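Local coordinates for protein pyridine nucleotide-disulphide oxidoreductase dimerisation region (Escherichia coli BL21, PDB 6KYY) that binds FAD as a hypochlorous acid-induced flavoprotein disulfide reductase and is probably involved in resistance to reactive chlorine stress, at residues V27-A32 with E320-G325; G135-V140 with Q260-S265; A196-L201 with I224-V229; M350-A355 with V384-V389. All coordinates share one frame; numbering follows the deposited sequence.

Contact 1: V27-A32 with E320-G325; sequences VTLAKA and ELLGEG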
loop_
_atom_site.group_PDB
_atom_site.type_symbol
_atom_site.label_atom_id
_atom_site.label_comp_id
_atom_site.label_asym_id
_atom_site.label_seq_id
_atom_site.Cartn_x
_atom_site.Cartn_y
_atom_site.Cartn_z
ATOM N N VAL B 27 -8.860 -27.412 5.084
ATOM C CA VAL B 27 -7.569 -27.513 5.757
ATOM C C VAL B 27 -7.741 -27.436 7.269
ATOM O O VAL B 27 -7.025 -28.105 8.023
ATOM C CB VAL B 27 -6.602 -26.431 5.241
ATOM C CG1 VAL B 27 -5.181 -26.742 5.676
ATOM C CG2 VAL B 27 -6.661 -26.355 3.734
ATOM N N THR B 28 -8.689 -26.622 7.739
ATOM C CA THR B 28 -8.875 -26.462 9.177
ATOM C C THR B 28 -9.573 -27.661 9.806
ATOM O O THR B 28 -9.313 -27.980 10.971
ATOM C CB THR B 28 -9.665 -25.186 9.471
ATOM O OG1 THR B 28 -9.306 -24.170 8.527
ATOM C CG2 THR B 28 -9.364 -24.689 10.878
ATOM N N LEU B 29 -10.454 -28.336 9.062
ATOM C CA LEU B 29 -11.132 -29.506 9.611
ATOM C C LEU B 29 -10.260 -30.752 9.520
ATOM O O LEU B 29 -10.283 -31.594 10.425
ATOM C CB LEU B 29 -12.465 -29.729 8.894
ATOM C CG LEU B 29 -13.504 -28.614 9.044
ATOM C CD1 LEU B 29 -14.846 -29.047 8.476
ATOM C CD2 LEU B 29 -13.644 -28.187 10.498
ATOM N N ALA B 30 -9.486 -30.889 8.440
ATOM C CA ALA B 30 -8.546 -32.002 8.346
ATOM C C ALA B 30 -7.474 -31.903 9.421
ATOM O O ALA B 30 -7.022 -32.922 9.957
ATOM C CB ALA B 30 -7.907 -32.037 6.961
ATOM N N LYS B 31 -7.050 -30.680 9.742
ATOM C CA LYS B 31 -6.083 -30.466 10.809
ATOM C C LYS B 31 -6.677 -30.751 12.184
ATOM O O LYS B 31 -5.933 -31.084 13.112
ATOM C CB LYS B 31 -5.553 -29.032 10.723
ATOM C CG LYS B 31 -4.650 -28.587 11.856
ATOM C CD LYS B 31 -4.940 -27.141 12.223
ATOM C CE LYS B 31 -3.939 -26.606 13.228
ATOM N NZ LYS B 31 -3.661 -25.160 13.004
ATOM N N ALA B 32 -7.996 -30.647 12.327
ATOM C CA ALA B 32 -8.674 -30.954 13.579
ATOM C C ALA B 32 -9.074 -32.418 13.697
ATOM O O ALA B 32 -9.712 -32.792 14.687
ATOM C CB ALA B 32 -9.913 -30.068 13.741
ATOM N N GLU B 320 -18.399 -22.166 14.649
ATOM C CA GLU B 320 -19.476 -23.035 15.103
ATOM C C GLU B 320 -19.025 -24.482 15.260
ATOM O O GLU B 320 -19.400 -25.145 16.232
ATOM C CB GLU B 320 -20.659 -22.966 14.133
ATOM C CG GLU B 320 -21.859 -23.787 14.575
ATOM C CD GLU B 320 -23.117 -23.453 13.802
ATOM O OE1 GLU B 320 -23.954 -22.690 14.326
ATOM O OE2 GLU B 320 -23.271 -23.960 12.671
ATOM N N LEU B 321 -18.217 -24.982 14.323
ATOM C CA LEU B 321 -17.809 -26.381 14.362
ATOM C C LEU B 321 -16.670 -26.631 15.342
ATOM O O LEU B 321 -16.571 -27.730 15.898
ATOM C CB LEU B 321 -17.394 -26.847 12.966
ATOM C CG LEU B 321 -18.354 -26.550 11.815
ATOM C CD1 LEU B 321 -17.766 -27.030 10.498
ATOM C CD2 LEU B 321 -19.709 -27.190 12.068
ATOM N N LEU B 322 -15.807 -25.642 15.569
ATOM C CA LEU B 322 -14.602 -25.846 16.362
ATOM C C LEU B 322 -14.608 -25.077 17.680
ATOM O O LEU B 322 -13.575 -25.027 18.358
ATOM C CB LEU B 322 -13.367 -25.489 15.531
ATOM C CG LEU B 322 -13.129 -26.419 14.336
ATOM C CD1 LEU B 322 -11.717 -26.275 13.790
ATOM C CD2 LEU B 322 -13.413 -27.869 14.709
ATOM N N GLY B 323 -15.729 -24.481 18.061
ATOM C CA GLY B 323 -15.919 -24.001 19.416
ATOM C C GLY B 323 -15.950 -22.484 19.512
ATOM O O GLY B 323 -15.841 -21.758 18.523
ATOM N N GLU B 324 -16.092 -22.030 20.765
ATOM C CA GLU B 324 -16.232 -20.616 21.132
ATOM C C GLU B 324 -17.580 -20.053 20.684
ATOM O O GLU B 324 -17.679 -18.908 20.243
ATOM C CB GLU B 324 -15.079 -19.761 20.594
ATOM C CG GLU B 324 -14.762 -18.540 21.455
ATOM C CD GLU B 324 -15.351 -17.257 20.897
ATOM O OE1 GLU B 324 -15.662 -16.347 21.695
ATOM O OE2 GLU B 324 -15.507 -17.160 19.661
ATOM N N GLY B 325 -18.628 -20.858 20.807
ATOM C CA GLY B 325 -19.955 -20.382 20.487
ATOM C C GLY B 325 -20.140 -20.028 19.028
ATOM O O GLY B 325 -20.198 -20.917 18.174
#

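Contact 2: G135-V140 with Q260-S265; sequences GAQTVV and QPATAS. With FAD (flavin-adenine dinucleotide), chain N.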
loop_
_atom_site.group_PDB
_atom_site.type_symbol
_atom_site.label_atom_id
_atom_site.label_comp_id
_atom_site.label_asym_id
_atom_site.label_seq_id
_atom_site.Cartn_x
_atom_site.Cartn_y
_atom_site.Cartn_z
ATOM N N GLY B 135 -19.762 -20.857 -5.607
ATOM C CA GLY B 135 -19.480 -19.567 -6.206
ATOM C C GLY B 135 -20.557 -19.130 -7.187
ATOM O O GLY B 135 -21.718 -19.547 -7.114
ATOM N N ALA B 136 -20.157 -18.281 -8.127
ATOM C CA ALA B 136 -21.068 -17.646 -9.069
ATOM C C ALA B 136 -20.695 -18.016 -10.503
ATOM O O ALA B 136 -19.764 -18.784 -10.754
ATOM C CB ALA B 136 -21.063 -16.127 -8.883
ATOM N N GLN B 137 -21.446 -17.451 -11.448
ATOM C CA GLN B 137 -21.219 -17.666 -12.870
ATOM C C GLN B 137 -21.637 -16.414 -13.627
ATOM O O GLN B 137 -22.389 -15.579 -13.117
ATOM C CB GLN B 137 -21.986 -18.889 -13.386
ATOM C CG GLN B 137 -23.482 -18.662 -13.533
ATOM C CD GLN B 137 -24.273 -19.954 -13.532
ATOM O OE1 GLN B 137 -23.889 -20.932 -14.173
ATOM N NE2 GLN B 137 -25.389 -19.965 -12.811
ATOM N N THR B 138 -21.146 -16.296 -14.859
ATOM C CA THR B 138 -21.417 -15.113 -15.666
ATOM C C THR B 138 -22.898 -15.016 -16.012
ATOM O O THR B 138 -23.535 -16.006 -16.382
ATOM C CB THR B 138 -20.585 -15.141 -16.953
ATOM O OG1 THR B 138 -19.192 -15.187 -16.624
ATOM C CG2 THR B 138 -20.854 -13.902 -17.799
ATOM N N VAL B 139 -23.447 -13.813 -15.874
ATOM C CA VAL B 139 -24.800 -13.513 -16.328
ATOM C C VAL B 139 -24.733 -13.124 -17.797
ATOM O O VAL B 139 -23.925 -12.272 -18.187
ATOM C CB VAL B 139 -25.429 -12.390 -15.486
ATOM C CG1 VAL B 139 -26.662 -11.825 -16.178
ATOM C CG2 VAL B 139 -25.780 -12.899 -14.100
ATOM N N VAL B 140 -25.566 -13.755 -18.613
ATOM C CA VAL B 140 -25.625 -13.498 -20.049
ATOM C C VAL B 140 -26.905 -12.718 -20.332
ATOM O O VAL B 140 -28.004 -13.244 -20.111
ATOM C CB VAL B 140 -25.581 -14.802 -20.862
ATOM C CG1 VAL B 140 -25.372 -14.498 -22.336
ATOM C CG2 VAL B 140 -24.482 -15.714 -20.339
ATOM N N GLN B 260 -23.924 -14.133 -11.067
ATOM C CA GLN B 260 -25.004 -14.612 -10.222
ATOM C C GLN B 260 -24.666 -15.998 -9.695
ATOM O O GLN B 260 -23.905 -16.738 -10.326
ATOM C CB GLN B 260 -26.337 -14.651 -10.986
ATOM C CG GLN B 260 -26.511 -15.842 -11.910
ATOM C CD GLN B 260 -27.782 -15.752 -12.728
ATOM O OE1 GLN B 260 -28.319 -14.665 -12.946
ATOM N NE2 GLN B 260 -28.275 -16.898 -13.184
ATOM N N PRO B 261 -25.203 -16.364 -8.530
ATOM C CA PRO B 261 -24.884 -17.671 -7.943
ATOM C C PRO B 261 -25.156 -18.816 -8.908
ATOM O O PRO B 261 -26.120 -18.794 -9.677
ATOM C CB PRO B 261 -25.802 -17.737 -6.718
ATOM C CG PRO B 261 -26.005 -16.313 -6.339
ATOM C CD PRO B 261 -26.015 -15.534 -7.622
ATOM N N ALA B 262 -24.284 -19.820 -8.866
ATOM C CA ALA B 262 -24.394 -21.007 -9.710
ATOM C C ALA B 262 -24.977 -22.132 -8.861
ATOM O O ALA B 262 -24.269 -22.760 -8.070
ATOM C CB ALA B 262 -23.037 -21.388 -10.295
ATOM N N THR B 263 -26.275 -22.381 -9.027
ATOM C CA THR B 263 -26.976 -23.403 -8.258
ATOM C C THR B 263 -27.803 -24.363 -9.097
ATOM O O THR B 263 -28.124 -25.450 -8.600
ATOM C CB THR B 263 -27.908 -22.755 -7.223
ATOM O OG1 THR B 263 -28.535 -21.603 -7.799
ATOM C CG2 THR B 263 -27.131 -22.344 -5.993
ATOM N N ALA B 264 -28.161 -24.008 -10.333
ATOM C CA ALA B 264 -29.071 -24.837 -11.119
ATOM C C ALA B 264 -28.521 -26.247 -11.305
ATOM O O ALA B 264 -29.240 -27.236 -11.119
ATOM C CB ALA B 264 -29.339 -24.180 -12.473
ATOM N N SER B 265 -27.241 -26.360 -11.664
ATOM C CA SER B 265 -26.635 -27.673 -11.847
ATOM C C SER B 265 -26.354 -28.383 -10.529
ATOM O O SER B 265 -26.051 -29.581 -10.546
ATOM C CB SER B 265 -25.345 -27.547 -12.658
ATOM O OG SER B 265 -24.670 -26.338 -12.363
HETATM P PA FAD N . -15.349 -19.684 -5.897
HETATM O O1A FAD N . -16.183 -19.060 -6.952
HETATM O O2A FAD N . -13.969 -19.053 -5.677
HETATM O O5B FAD N . -15.182 -21.221 -6.165
HETATM C C5B FAD N . -16.091 -21.934 -7.029
HETATM C C4B FAD N . -15.510 -23.293 -7.325
HETATM O O4B FAD N . -16.541 -24.302 -7.218
HETATM C C3B FAD N . -14.889 -23.447 -8.715
HETATM O O3B FAD N . -13.637 -24.117 -8.632
HETATM C C2B FAD N . -15.933 -24.270 -9.476
HETATM O O2B FAD N . -15.336 -25.081 -10.482
HETATM C C1B FAD N . -16.500 -25.135 -8.355
HETATM N N9A FAD N . -17.845 -25.645 -8.608
HETATM C C8A FAD N . -18.929 -24.940 -9.058
HETATM N N7A FAD N . -20.017 -25.661 -9.196
HETATM C C5A FAD N . -19.619 -26.931 -8.810
HETATM C C6A FAD N . -20.306 -28.159 -8.729
HETATM N N6A FAD N . -21.594 -28.312 -9.045
HETATM N N1A FAD N . -19.613 -29.239 -8.303
HETATM C C2A FAD N . -18.325 -29.092 -7.984
HETATM N N3A FAD N . -17.573 -27.989 -8.022
HETATM C C4A FAD N . -18.283 -26.937 -8.444
HETATM N N1 FAD N . -13.035 -10.446 -5.206
HETATM C C2 FAD N . -12.309 -9.599 -4.417
HETATM O O2 FAD N . -12.368 -9.654 -3.184
HETATM N N3 FAD N . -11.484 -8.655 -5.002
HETATM C C4 FAD N . -11.314 -8.448 -6.357
HETATM O O4 FAD N . -10.541 -7.580 -6.757
HETATM C C4X FAD N . -12.094 -9.350 -7.188
HETATM N N5 FAD N . -11.972 -9.251 -8.478
HETATM C C5X FAD N . -12.710 -10.115 -9.270
HETATM C C6 FAD N . -12.605 -10.008 -10.655
HETATM C C7 FAD N . -13.325 -10.853 -11.494
HETATM C C7M FAD N . -13.186 -10.709 -12.987
HETATM C C8 FAD N . -14.172 -11.825 -10.938
HETATM C C8M FAD N . -14.964 -12.753 -11.818
HETATM C C9 FAD N . -14.281 -11.933 -9.555
HETATM C C9A FAD N . -13.558 -11.089 -8.721
HETATM N N10 FAD N . -13.640 -11.177 -7.317
HETATM C C10 FAD N . -12.923 -10.321 -6.518
HETATM C "C1'" FAD N . -14.517 -12.169 -6.676
HETATM C "C2'" FAD N . -13.804 -13.470 -6.326
HETATM O "O2'" FAD N . -13.356 -14.125 -7.514
HETATM C "C3'" FAD N . -14.776 -14.390 -5.584
HETATM O "O3'" FAD N . -15.686 -13.593 -4.836
HETATM C "C4'" FAD N . -14.103 -15.389 -4.643
HETATM O "O4'" FAD N . -13.387 -16.358 -5.410
HETATM C "C5'" FAD N . -15.087 -16.072 -3.716
HETATM O "O5'" FAD N . -15.652 -17.216 -4.389
HETATM P P FAD N . -16.317 -18.393 -3.580
HETATM O O1P FAD N . -15.530 -18.639 -2.289
HETATM O O2P FAD N . -17.760 -18.135 -3.382
HETATM O O3P FAD N . -16.118 -19.662 -4.511
#

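Contact 3: A196-L201 with I224-V229; sequences AASLFL and ILNAHV. With CU (copper (II) ion), chain S.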
loop_
_atom_site.group_PDB
_atom_site.type_symbol
_atom_site.label_atom_id
_atom_site.label_comp_id
_atom_site.label_asym_id
_atom_site.label_seq_id
_atom_site.Cartn_x
_atom_site.Cartn_y
_atom_site.Cartn_z
ATOM N N ALA B 196 -26.300 0.458 -19.401
ATOM C CA ALA B 196 -27.731 0.647 -19.614
ATOM C C ALA B 196 -28.283 1.802 -18.787
ATOM O O ALA B 196 -29.193 2.506 -19.243
ATOM C CB ALA B 196 -28.486 -0.643 -19.289
ATOM N N ALA B 197 -27.758 2.010 -17.581
ATOM C CA ALA B 197 -28.231 3.089 -16.727
ATOM C C ALA B 197 -27.867 4.448 -17.327
ATOM O O ALA B 197 -27.070 4.558 -18.263
ATOM C CB ALA B 197 -27.648 2.957 -15.321
ATOM N N SER B 198 -28.468 5.496 -16.768
ATOM C CA SER B 198 -28.246 6.858 -17.235
ATOM C C SER B 198 -27.138 7.578 -16.479
ATOM O O SER B 198 -26.868 8.749 -16.772
ATOM C CB SER B 198 -29.544 7.669 -17.135
ATOM O OG SER B 198 -30.313 7.269 -16.016
ATOM N N LEU B 199 -26.491 6.918 -15.521
ATOM C CA LEU B 199 -25.416 7.520 -14.746
ATOM C C LEU B 199 -24.253 6.544 -14.656
ATOM O O LEU B 199 -24.455 5.356 -14.388
ATOM C CB LEU B 199 -25.894 7.914 -13.345
ATOM C CG LEU B 199 -26.441 9.338 -13.199
ATOM C CD1 LEU B 199 -26.324 9.817 -11.762
ATOM C CD2 LEU B 199 -25.731 10.297 -14.145
ATOM N N PHE B 200 -23.045 7.050 -14.882
ATOM C CA PHE B 200 -21.839 6.233 -14.829
ATOM C C PHE B 200 -21.477 5.959 -13.373
ATOM O O PHE B 200 -21.250 6.895 -12.600
ATOM C CB PHE B 200 -20.697 6.938 -15.557
ATOM C CG PHE B 200 -19.379 6.230 -15.454
ATOM C CD1 PHE B 200 -19.237 4.928 -15.901
ATOM C CD2 PHE B 200 -18.276 6.872 -14.915
ATOM C CE1 PHE B 200 -18.022 4.278 -15.809
ATOM C CE2 PHE B 200 -17.058 6.228 -14.820
ATOM C CZ PHE B 200 -16.931 4.929 -15.267
ATOM N N LEU B 201 -21.425 4.673 -13.004
ATOM C CA LEU B 201 -21.199 4.222 -11.634
ATOM C C LEU B 201 -22.230 4.854 -10.706
ATOM O O LEU B 201 -21.887 5.730 -9.901
ATOM C CB LEU B 201 -19.777 4.557 -11.176
ATOM C CG LEU B 201 -18.636 3.795 -11.855
ATOM C CD1 LEU B 201 -17.289 4.390 -11.476
ATOM C CD2 LEU B 201 -18.686 2.315 -11.507
ATOM N N ILE B 224 -20.553 5.411 -22.757
ATOM C CA ILE B 224 -21.866 5.691 -23.325
ATOM C C ILE B 224 -22.928 5.127 -22.393
ATOM O O ILE B 224 -22.876 3.948 -22.024
ATOM C CB ILE B 224 -22.019 5.099 -24.739
ATOM C CG1 ILE B 224 -20.950 5.664 -25.676
ATOM C CG2 ILE B 224 -23.412 5.375 -25.285
ATOM C CD1 ILE B 224 -20.862 4.945 -27.004
ATOM N N LEU B 225 -23.890 5.966 -22.017
ATOM C CA LEU B 225 -25.001 5.568 -21.168
ATOM C C LEU B 225 -26.266 5.415 -22.012
ATOM O O LEU B 225 -26.265 5.637 -23.226
ATOM C CB LEU B 225 -25.208 6.586 -20.043
ATOM C CG LEU B 225 -24.087 6.792 -19.018
ATOM C CD1 LEU B 225 -23.356 5.491 -18.725
ATOM C CD2 LEU B 225 -23.114 7.870 -19.473
ATOM N N ASN B 226 -27.360 5.027 -21.351
ATOM C CA ASN B 226 -28.667 4.863 -21.995
ATOM C C ASN B 226 -28.589 3.882 -23.165
ATOM O O ASN B 226 -29.077 4.150 -24.265
ATOM C CB ASN B 226 -29.228 6.212 -22.455
ATOM C CG ASN B 226 -29.176 7.265 -21.369
ATOM O OD1 ASN B 226 -29.367 6.963 -20.194
ATOM N ND2 ASN B 226 -28.917 8.509 -21.758
ATOM N N ALA B 227 -27.974 2.729 -22.916
ATOM C CA ALA B 227 -27.672 1.756 -23.960
ATOM C C ALA B 227 -28.535 0.514 -23.772
ATOM O O ALA B 227 -28.369 -0.223 -22.794
ATOM C CB ALA B 227 -26.189 1.394 -23.947
ATOM N N HIS B 228 -29.450 0.285 -24.708
ATOM C CA HIS B 228 -30.191 -0.970 -24.811
ATOM C C HIS B 228 -29.716 -1.662 -26.084
ATOM O O HIS B 228 -30.210 -1.376 -27.179
ATOM C CB HIS B 228 -31.699 -0.736 -24.827
ATOM C CG HIS B 228 -32.502 -2.000 -24.831
ATOM N ND1 HIS B 228 -32.224 -3.062 -23.996
ATOM C CD2 HIS B 228 -33.573 -2.375 -25.570
ATOM C CE1 HIS B 228 -33.089 -4.035 -24.220
ATOM N NE2 HIS B 228 -33.918 -3.644 -25.171
ATOM N N VAL B 229 -28.746 -2.558 -25.940
ATOM C CA VAL B 229 -28.212 -3.303 -27.075
ATOM C C VAL B 229 -29.206 -4.389 -27.460
ATOM O O VAL B 229 -29.702 -5.128 -26.602
ATOM C CB VAL B 229 -26.835 -3.895 -26.735
ATOM C CG1 VAL B 229 -26.440 -4.955 -27.751
ATOM C CG2 VAL B 229 -25.789 -2.791 -26.675
HETATM CU CU CU S . -34.572 -5.621 -24.906
#

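Contact 4: M350-A355 with V384-V389; sequences MTEEQA and VLKAIV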
loop_
_atom_site.group_PDB
_atom_site.type_symbol
_atom_site.label_atom_id
_atom_site.label_comp_id
_atom_site.label_asym_id
_atom_site.label_seq_id
_atom_site.Cartn_x
_atom_site.Cartn_y
_atom_site.Cartn_z
ATOM N N MET B 350 -20.402 5.158 3.860
ATOM C CA MET B 350 -21.382 5.708 2.937
ATOM C C MET B 350 -20.775 6.809 2.077
ATOM O O MET B 350 -19.795 7.458 2.455
ATOM C CB MET B 350 -22.600 6.255 3.685
ATOM C CG MET B 350 -22.308 6.890 5.031
ATOM S SD MET B 350 -23.839 7.377 5.853
ATOM C CE MET B 350 -23.402 7.145 7.572
ATOM N N THR B 351 -21.374 7.006 0.905
ATOM C CA THR B 351 -20.991 8.087 0.016
ATOM C C THR B 351 -21.480 9.424 0.569
ATOM O O THR B 351 -22.222 9.490 1.554
ATOM C CB THR B 351 -21.568 7.862 -1.381
ATOM O OG1 THR B 351 -22.990 7.708 -1.288
ATOM C CG2 THR B 351 -20.976 6.617 -2.010
ATOM N N GLU B 352 -21.052 10.509 -0.082
ATOM C CA GLU B 352 -21.582 11.818 0.276
ATOM C C GLU B 352 -23.069 11.909 -0.030
ATOM O O GLU B 352 -23.813 12.570 0.702
ATOM C CB GLU B 352 -20.817 12.923 -0.455
ATOM C CG GLU B 352 -21.185 14.328 -0.002
ATOM C CD GLU B 352 -20.638 15.402 -0.921
ATOM O OE1 GLU B 352 -19.724 15.098 -1.716
ATOM O OE2 GLU B 352 -21.125 16.550 -0.849
ATOM N N GLU B 353 -23.520 11.241 -1.096
ATOM C CA GLU B 353 -24.939 11.238 -1.436
ATOM C C GLU B 353 -25.782 10.727 -0.273
ATOM O O GLU B 353 -26.769 11.361 0.118
ATOM C CB GLU B 353 -25.175 10.388 -2.685
ATOM C CG GLU B 353 -24.891 11.105 -3.995
ATOM C CD GLU B 353 -26.092 11.870 -4.514
ATOM O OE1 GLU B 353 -27.222 11.581 -4.068
ATOM O OE2 GLU B 353 -25.904 12.761 -5.369
ATOM N N GLN B 354 -25.400 9.582 0.298
ATOM C CA GLN B 354 -26.158 9.028 1.415
ATOM C C GLN B 354 -25.990 9.872 2.674
ATOM O O GLN B 354 -26.942 10.040 3.445
ATOM C CB GLN B 354 -25.731 7.585 1.683
ATOM C CG GLN B 354 -25.534 6.745 0.436
ATOM C CD GLN B 354 -24.781 5.459 0.720
ATOM O OE1 GLN B 354 -24.889 4.892 1.806
ATOM N NE2 GLN B 354 -24.013 4.993 -0.259
ATOM N N ALA B 355 -24.787 10.406 2.901
ATOM C CA ALA B 355 -24.556 11.229 4.083
ATOM C C ALA B 355 -25.352 12.526 4.030
ATOM O O ALA B 355 -25.804 13.015 5.072
ATOM C CB ALA B 355 -23.066 11.522 4.239
ATOM N N VAL B 384 -8.363 11.646 -6.446
ATOM C CA VAL B 384 -8.787 12.591 -5.419
ATOM C C VAL B 384 -9.053 11.811 -4.141
ATOM O O VAL B 384 -9.310 10.606 -4.172
ATOM C CB VAL B 384 -10.038 13.385 -5.875
ATOM C CG1 VAL B 384 -11.280 12.506 -5.826
ATOM C CG2 VAL B 384 -10.222 14.643 -5.034
ATOM N N LEU B 385 -8.973 12.499 -3.006
ATOM C CA LEU B 385 -9.344 11.948 -1.711
ATOM C C LEU B 385 -10.516 12.738 -1.151
ATOM O O LEU B 385 -10.569 13.965 -1.283
ATOM C CB LEU B 385 -8.174 11.996 -0.723
ATOM C CG LEU B 385 -6.878 11.290 -1.116
ATOM C CD1 LEU B 385 -5.985 11.121 0.102
ATOM C CD2 LEU B 385 -7.177 9.947 -1.755
ATOM N N LYS B 386 -11.457 12.032 -0.531
ATOM C CA LYS B 386 -12.563 12.696 0.142
ATOM C C LYS B 386 -13.129 11.756 1.194
ATOM O O LYS B 386 -13.196 10.542 0.982
ATOM C CB LYS B 386 -13.657 13.123 -0.845
ATOM C CG LYS B 386 -14.449 11.974 -1.437
ATOM C CD LYS B 386 -15.651 12.461 -2.218
ATOM C CE LYS B 386 -16.707 13.044 -1.300
ATOM N NZ LYS B 386 -17.900 13.487 -2.071
ATOM N N ALA B 387 -13.512 12.325 2.333
ATOM C CA ALA B 387 -14.153 11.578 3.401
ATOM C C ALA B 387 -15.212 12.462 4.041
ATOM O O ALA B 387 -15.283 13.667 3.789
ATOM C CB ALA B 387 -13.140 11.093 4.442
ATOM N N ILE B 388 -16.045 11.847 4.874
ATOM C CA ILE B 388 -17.191 12.514 5.477
ATOM C C ILE B 388 -17.067 12.396 6.988
ATOM O O ILE B 388 -16.961 11.285 7.524
ATOM C CB ILE B 388 -18.518 11.920 4.982
ATOM C CG1 ILE B 388 -18.551 11.925 3.453
ATOM C CG2 ILE B 388 -19.696 12.705 5.538
ATOM C CD1 ILE B 388 -19.285 10.754 2.860
ATOM N N VAL B 389 -17.082 13.536 7.670
ATOM C CA VAL B 389 -16.973 13.606 9.121
ATOM C C VAL B 389 -18.334 13.986 9.682
ATOM O O VAL B 389 -18.995 14.893 9.163
ATOM C CB VAL B 389 -15.898 14.617 9.556
ATOM C CG1 VAL B 389 -15.827 14.700 11.075
ATOM C CG2 VAL B 389 -14.548 14.238 8.965
#

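Contact 1: V27-A32 with E320-G325
Leu322 is the bump of this contact, and the hollow that takes it is built from Thr28, Leu29 and Ala32. Its two methyls divide the work. CD1 enters between residues one helical turn apart, 4.1 Å from Thr28 CG2 and 4.2 Å from Ala32 CB, while Leu322 CD2 turns to Leu29 CD2 at 4.2 Å. A second bump lies beside the first: Leu29 CD1 meets Leu321 CD1 at 4.1 Å, the two side chains crossing at about a right angle. In Leu322, chi1 of -66° sets CG beside the backbone N. No hydrogen bond joins the two segments; methyl packing makes the contact. Thr28 gives its methyl to the leucine, and its OG1 is hydrogen-bonded to Thr24 O in its own helix and to Tyr314 OH on helix 307-321, a polar tie beside the apolar patch. The contact thus joins the end of helix 20-31, of the FAD-binding region, to the residues that finish helix 307-321, with Trp34 from the loop after the first helix touching both Leu29 and Leu321.

Contact 2: G135-V140 with Q260-S265
Gln137 lays the end of its side chain over Ala262, its CD 3.7 Å from Ala262 CB. CG sits between the backbone N and the carbonyl carbon (chi1 74°) and the chain is extended beyond it; the amide reaches over to Pro261 and Ala262, where Gln137 NE2 makes a weak hydrogen bond to Pro261 O at 3.4 Å. On the same face of the sheet Gln260 is extended too, and Val139 CG2 presses on it crosswise, touching CB, CG and CD and coming nearest to Gln260 OE1. Beneath these side chains runs a two-stranded antiparallel ladder. Gln137 and Gln260 form a hydrogen-bonded pair, Gln137 N to Gln260 O at 2.8 Å and Gln260 N to Gln137 O at 2.9 Å. Ala136 and Pro261 are the non-hydrogen-bonded pair next to it, and beyond them Ala262 N donates to Gly135 O at 3.1 Å. As in other reductases of this family, such a pair of strands carries the chain out of the FAD domain into the inserted nucleotide domain and back. At the Gly135 end the ladder meets the cofactor: Gly135, at positive phi, brings CA to 3.4 Å from FAD O1A. The chemistry is therefore mainly main-chain: three backbone hydrogen bonds fix the register of the two connections, while the Gln137 amide adds one weak bond and lies against the Ala262 methyl.

Contact 3: A196-L201 with I224-V229
Leu225 gives the most surface to this contact and sits in the bend of the segment 196-201. Leu225 CB lies 3.3 Å from Ala197 O, its CG packs against the main chain of Ser198, and Leu225 CD1 lies 4.4 Å from Phe200 CB. The next residue, Asn226, supplies the one hydrogen bond between the segments: Asn226 N donates to Ala197 O at 3.1 Å. Its side chain has CG anti to the carbonyl carbon (chi1 -49°), and OD1 comes to rest beside Ser198 CA and CB. Both loops leave adjacent parallel strands, 190-194 and 221-224, of a Rossmann-type sheet; helix 206-218 makes the beta-alpha-beta crossover between them, so the contact ties the loops at one edge of that sheet. Ala196 completes the meeting, its CA approaching Ala227 O at 3.4 Å in a CH...O contact with CB close to the same oxygen, while the Phe200 ring packs on Val178, Ile212 and Ala213. Past Ala227, His228 turns away from the contact and is modelled with NE2 2.1 Å from a copper ion, though the poor order of the ring makes its exact pose uncertain.

Contact 4: M350-A355 with V384-V389
In Ile388, CG1 stands anti to the carbonyl carbon (chi1 -53°), and CD1 beyond it reaches the start of helix 352-358; in Glu352, CG is anti to the backbone N (chi1 -172°) and the chain runs extended to meet Lys386. This is helix-on-sheet packing within the dimerisation domain: helix 352-358 packs on one face of the antiparallel sheet, and Lys386 and Ile388, two residues apart on strand 384-390, both point at it. Lys386, bent at chi3, meets Glu352 at about a right angle and forms a salt bridge with it. Lys386 NZ is modelled 2.5 Å from Glu352 OE1, too short to be read closely at this resolution. The lysine also pairs with Asp207, so two carboxylates hold the buried ammonium, which would probably stay charged and offset the closeness of the two acids; Glu352 has its own second partner in Arg356, through OE2. Asp205, from the stretch ahead of helix 206-218, accepts from Glu352 N and Glu353 N at the start of the short helix. Thr351 is its N-cap, with OG1 taking a weak bond from Gln354 N at 3.4 Å. Beside the ion pair Ile388 CD1 packs on the main chain, 3.4 Å from both Met350 O and Thr351 C, while Ile388 CG2 meets the Ala355 methyl, CB, at 3.8 Å.

Overall arrangement
The four contacts show how one chain ties together successive parts of a disulfide reductase. Contacts 1, 2 and 3 enclose one another along the sequence, contact 3 innermost, while contact 4 follows them in the dimerisation domain. Contact 2 alone touches FAD; in contact 1 the side chain of Thr28 is about 14 Å from the bound FAD. Contacts 1 and 3 are far apart, their centres 47 Å from each other on opposite sides of the chain's centre. Contacts 3 and 4 approach to about 7 Å between nearest atoms, and helix 206-218 bridges them, touching Phe200 on one side and Lys386 on the other. His433 of the second subunit, the likely proton acceptor, bonds the FAD through its backbone oxygen.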